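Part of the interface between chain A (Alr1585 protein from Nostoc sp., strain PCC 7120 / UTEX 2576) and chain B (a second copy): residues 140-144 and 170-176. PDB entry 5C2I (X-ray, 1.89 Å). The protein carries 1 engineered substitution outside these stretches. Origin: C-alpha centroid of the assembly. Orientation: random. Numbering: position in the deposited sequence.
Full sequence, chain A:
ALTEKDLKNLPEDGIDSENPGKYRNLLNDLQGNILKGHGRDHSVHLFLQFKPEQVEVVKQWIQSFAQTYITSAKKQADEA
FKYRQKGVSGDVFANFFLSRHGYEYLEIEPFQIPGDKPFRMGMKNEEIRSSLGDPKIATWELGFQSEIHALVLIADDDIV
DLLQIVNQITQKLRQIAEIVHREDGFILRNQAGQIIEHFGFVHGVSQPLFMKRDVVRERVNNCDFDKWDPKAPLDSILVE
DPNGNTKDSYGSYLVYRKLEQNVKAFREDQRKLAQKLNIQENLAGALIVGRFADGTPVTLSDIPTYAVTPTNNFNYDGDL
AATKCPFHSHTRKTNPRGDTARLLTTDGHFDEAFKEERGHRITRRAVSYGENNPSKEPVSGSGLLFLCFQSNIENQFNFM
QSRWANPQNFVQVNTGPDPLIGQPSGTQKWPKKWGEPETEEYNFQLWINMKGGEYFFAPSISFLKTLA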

ATOM      1  N   TRP A 140      15.543 -31.908  18.547  1.00 24.74           N
ATOM      2  CA  TRP A 140      15.841 -30.544  18.173  1.00 24.01           C
ATOM      3  C   TRP A 140      16.257 -30.440  16.719  1.00 24.58           C
ATOM      4  O   TRP A 140      16.745 -31.403  16.150  1.00 23.65           O
ATOM      5  N   GLU A 141      16.026 -29.275  16.128  1.00 23.74           N
ATOM      6  CA  GLU A 141      16.598 -28.982  14.826  1.00 26.13           C
ATOM      7  C   GLU A 141      18.118 -29.138  14.873  1.00 25.53           C
ATOM      8  O   GLU A 141      18.770 -28.832  15.891  1.00 24.67           O
ATOM      9  N   LEU A 142      18.668 -29.680  13.777  1.00 27.86           N
ATOM     10  CA  LEU A 142      20.099 -30.032  13.698  1.00 29.03           C
ATOM     11  C   LEU A 142      21.043 -28.922  14.149  1.00 29.70           C
ATOM     12  O   LEU A 142      21.965 -29.175  14.909  1.00 29.54           O
ATOM     13  N   GLY A 143      20.784 -27.693  13.723  1.00 30.78           N
ATOM     14  CA  GLY A 143      21.630 -26.554  14.099  1.00 31.31           C
ATOM     15  C   GLY A 143      21.849 -26.427  15.619  1.00 32.52           C
ATOM     16  O   GLY A 143      22.962 -26.154  16.089  1.00 36.72           O
ATOM     17  N   PHE A 144      20.798 -26.689  16.393  1.00 26.64           N
ATOM     18  CA  PHE A 144      20.871 -26.540  17.823  1.00 23.70           C
ATOM     19  C   PHE A 144      21.491 -27.733  18.528  1.00 25.27           C
ATOM     20  O   PHE A 144      21.774 -27.644  19.707  1.00 24.03           O
TER
ATOM     21  N   THR B 170      19.459 -24.952   4.611  1.00 25.20           N
ATOM     22  CA  THR B 170      20.825 -25.014   5.102  1.00 25.93           C
ATOM     23  C   THR B 170      21.035 -25.926   6.318  1.00 27.56           C
ATOM     24  O   THR B 170      22.169 -26.279   6.619  1.00 27.58           O
ATOM     25  N   GLN B 171      19.972 -26.335   6.994  1.00 28.51           N
ATOM     26  CA  GLN B 171      20.128 -27.212   8.152  1.00 30.92           C
ATOM     27  C   GLN B 171      20.722 -28.560   7.803  1.00 30.62           C
ATOM     28  O   GLN B 171      21.716 -28.940   8.397  1.00 31.42           O
ATOM     29  N   LYS B 172      20.161 -29.240   6.809  1.00 30.50           N
ATOM     30  CA  LYS B 172      20.750 -30.504   6.361  1.00 31.46           C
ATOM     31  C   LYS B 172      22.024 -30.253   5.560  1.00 30.45           C
ATOM     32  O   LYS B 172      22.957 -31.052   5.591  1.00 30.14           O
ATOM     33  N   LEU B 173      22.077 -29.138   4.848  1.00 28.80           N
ATOM     34  CA  LEU B 173      23.241 -28.839   4.005  1.00 28.66           C
ATOM     35  C   LEU B 173      24.524 -28.680   4.816  1.00 28.88           C
ATOM     36  O   LEU B 173      25.580 -29.220   4.447  1.00 28.63           O
ATOM     37  N   ARG B 174      24.430 -27.997   5.944  1.00 27.99           N
ATOM     38  CA  ARG B 174      25.584 -27.771   6.794  1.00 28.85           C
ATOM     39  C   ARG B 174      26.187 -29.060   7.328  1.00 30.26           C
ATOM     40  O   ARG B 174      27.335 -29.065   7.744  1.00 30.42           O
ATOM     41  N   GLN B 175      25.395 -30.127   7.391  1.00 31.46           N
ATOM     42  CA  GLN B 175      25.910 -31.405   7.906  1.00 33.89           C
ATOM     43  C   GLN B 175      26.998 -31.948   6.969  1.00 33.06           C
ATOM     44  O   GLN B 175      27.925 -32.649   7.417  1.00 34.93           O
ATOM     45  N   ILE B 176      26.860 -31.647   5.679  1.00 30.34           N
ATOM     46  CA  ILE B 176      27.711 -32.253   4.645  1.00 30.15           C
ATOM     47  C   ILE B 176      28.558 -31.272   3.850  1.00 29.14           C
ATOM     48  O   ILE B 176      29.381 -31.690   3.021  1.00 28.15           O
TER

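Which side chain carries the polar contact? Gln B171 does, with both ends of its amide engaged. Its CA-to-CB bond runs sideways to chain A, but chi1 is m (-68°), chi2 lies between wells at -143°, and the end of the side chain comes nearer. The donor NE2 gives a hydrogen bond to Glu A141 OE1 at 2.8 Å, with an N-H...acceptor angle of 156°. The acceptor OE1 receives a longer but nearly straight bond from the backbone, Gly A143 N to Gln B171 OE1, at 3.3 Å and 176°.

How does chain A meet this amide? Glu A141 also leaves its backbone sideways, with chi1 m and chi2 t, and its OE1 has a further hydrogen bond elsewhere in the structure. Gly A143 contributes only its backbone. The backbone turns here, Phe A144 N bonding to Glu A141 O at 3.0 Å, while the NH of Gly A143 remains free to reach the glutamine.

What satisfies the NH of Leu A142? Although Leu A142 N lies 3.4 Å from Gln B171 OE1, the angle is too poor for a hydrogen bond. Water 1 accepts from Leu A142 N at 2.9 Å and donates a weak hydrogen bond to Gln B171 OE1 at 3.2 Å, so the two are linked indirectly and OE1 gains a second donor.

Where is the apolar packing? Leu A142 points toward chain B in the m, t rotamer. Its CD1 lies 3.8 Å from Gln B175 CG and 4.0 Å from Lys B172 CG, resting on the aliphatic parts of two polar side chains. Gln B175 (m, m) starts sideways and its end comes nearer; Lys B172 points away, in an m rotamer extended through t at chi2 to chi4, yet its CG still touches the leucine.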

ATOM      1  CB  TRP A 140      16.984 -29.992  19.004  1.00 24.03           C
ATOM      2  CG  TRP A 140      16.688 -29.695  20.449  1.00 23.67           C
ATOM      3  CD1 TRP A 140      15.605 -30.060  21.179  1.00 24.61           C
ATOM      4  CD2 TRP A 140      17.555 -28.978  21.343  1.00 23.49           C
ATOM      5  NE1 TRP A 140      15.730 -29.557  22.482  1.00 24.71           N
ATOM      6  CE2 TRP A 140      16.950 -28.948  22.600  1.00 23.07           C
ATOM      7  CE3 TRP A 140      18.818 -28.394  21.193  1.00 24.46           C
ATOM      8  CZ2 TRP A 140      17.513 -28.262  23.691  1.00 23.62           C
ATOM      9  CZ3 TRP A 140      19.389 -27.727  22.300  1.00 23.79           C
ATOM     10  CH2 TRP A 140      18.730 -27.679  23.516  1.00 23.37           C
ATOM     11  CB  GLU A 141      16.178 -27.606  14.343  1.00 26.00           C
ATOM     12  CG  GLU A 141      14.724 -27.650  13.876  1.00 27.37           C
ATOM     13  CD  GLU A 141      14.174 -26.327  13.396  1.00 27.99           C
ATOM     14  OE1 GLU A 141      14.928 -25.363  13.250  1.00 26.16           O
ATOM     15  OE2 GLU A 141      12.937 -26.270  13.162  1.00 32.53           O
ATOM     16  CB  LEU A 142      20.470 -30.455  12.269  1.00 31.18           C
ATOM     17  CG  LEU A 142      19.916 -31.796  11.785  1.00 32.93           C
ATOM     18  CD1 LEU A 142      20.080 -31.918  10.271  1.00 34.29           C
ATOM     19  CD2 LEU A 142      20.629 -32.954  12.494  1.00 34.74           C
ATOM     20  CB  PHE A 144      19.475 -26.244  18.390  1.00 23.19           C
ATOM     21  CG  PHE A 144      18.915 -24.905  17.953  1.00 22.50           C
ATOM     22  CD1 PHE A 144      19.414 -23.726  18.479  1.00 21.79           C
ATOM     23  CD2 PHE A 144      17.935 -24.830  16.984  1.00 22.49           C
ATOM     24  CE1 PHE A 144      18.914 -22.512  18.080  1.00 20.40           C
ATOM     25  CE2 PHE A 144      17.435 -23.611  16.573  1.00 21.35           C
ATOM     26  CZ  PHE A 144      17.933 -22.447  17.116  1.00 20.84           C
TER
ATOM     27  CB  THR B 170      21.426 -23.621   5.355  1.00 25.63           C
ATOM     28  OG1 THR B 170      20.625 -22.889   6.287  1.00 25.78           O
ATOM     29  CG2 THR B 170      21.516 -22.835   4.069  1.00 25.10           C
ATOM     30  CB  GLN B 171      18.811 -27.433   8.869  1.00 33.34           C
ATOM     31  CG  GLN B 171      18.330 -26.165   9.521  1.00 34.11           C
ATOM     32  CD  GLN B 171      17.667 -26.411  10.838  1.00 38.25           C
ATOM     33  OE1 GLN B 171      18.233 -27.049  11.736  1.00 41.24           O
ATOM     34  NE2 GLN B 171      16.482 -25.840  11.001  1.00 39.92           N
ATOM     35  CB  LYS B 172      19.745 -31.339   5.565  1.00 33.41           C
ATOM     36  CG  LYS B 172      18.703 -31.959   6.465  1.00 36.76           C
ATOM     37  CD  LYS B 172      17.926 -33.087   5.818  1.00 40.37           C
ATOM     38  CE  LYS B 172      17.052 -33.774   6.859  1.00 42.73           C
ATOM     39  NZ  LYS B 172      16.065 -34.708   6.245  1.00 45.75           N
ATOM     40  CB  LEU B 173      22.979 -27.593   3.170  1.00 28.19           C
ATOM     41  CG  LEU B 173      24.095 -27.052   2.260  1.00 27.84           C
ATOM     42  CD1 LEU B 173      24.601 -28.120   1.317  1.00 28.81           C
ATOM     43  CD2 LEU B 173      23.585 -25.876   1.470  1.00 27.26           C
ATOM     44  CB  ARG B 174      25.215 -26.890   7.999  1.00 29.95           C
ATOM     45  CG  ARG B 174      25.103 -25.420   7.638  1.00 29.47           C
ATOM     46  CD  ARG B 174      24.763 -24.566   8.854  1.00 30.56           C
ATOM     47  NE  ARG B 174      24.593 -23.205   8.394  1.00 30.51           N
ATOM     48  CZ  ARG B 174      23.462 -22.510   8.390  1.00 31.63           C
ATOM     49  NH1 ARG B 174      22.305 -23.021   8.893  1.00 32.72           N
ATOM     50  NH2 ARG B 174      23.511 -21.270   7.867  1.00 30.60           N
ATOM     51  CB  GLN B 175      24.788 -32.436   8.005  1.00 36.34           C
ATOM     52  CG  GLN B 175      23.700 -32.081   8.988  1.00 39.30           C
ATOM     53  CD  GLN B 175      24.191 -32.147  10.435  1.00 43.15           C
ATOM     54  OE1 GLN B 175      24.250 -31.129  11.132  1.00 45.93           O
ATOM     55  NE2 GLN B 175      24.547 -33.347  10.887  1.00 45.75           N
ATOM     56  CB  ILE B 176      26.879 -33.164   3.705  1.00 30.60           C
ATOM     57  CG1 ILE B 176      25.704 -32.437   3.057  1.00 29.90           C
ATOM     58  CG2 ILE B 176      26.327 -34.342   4.487  1.00 31.31           C
ATOM     59  CD1 ILE B 176      26.034 -31.684   1.803  1.00 29.40           C
TER
HETATM   60  O   HOH W   1      16.992 -29.960  11.444  1.00 31.40           O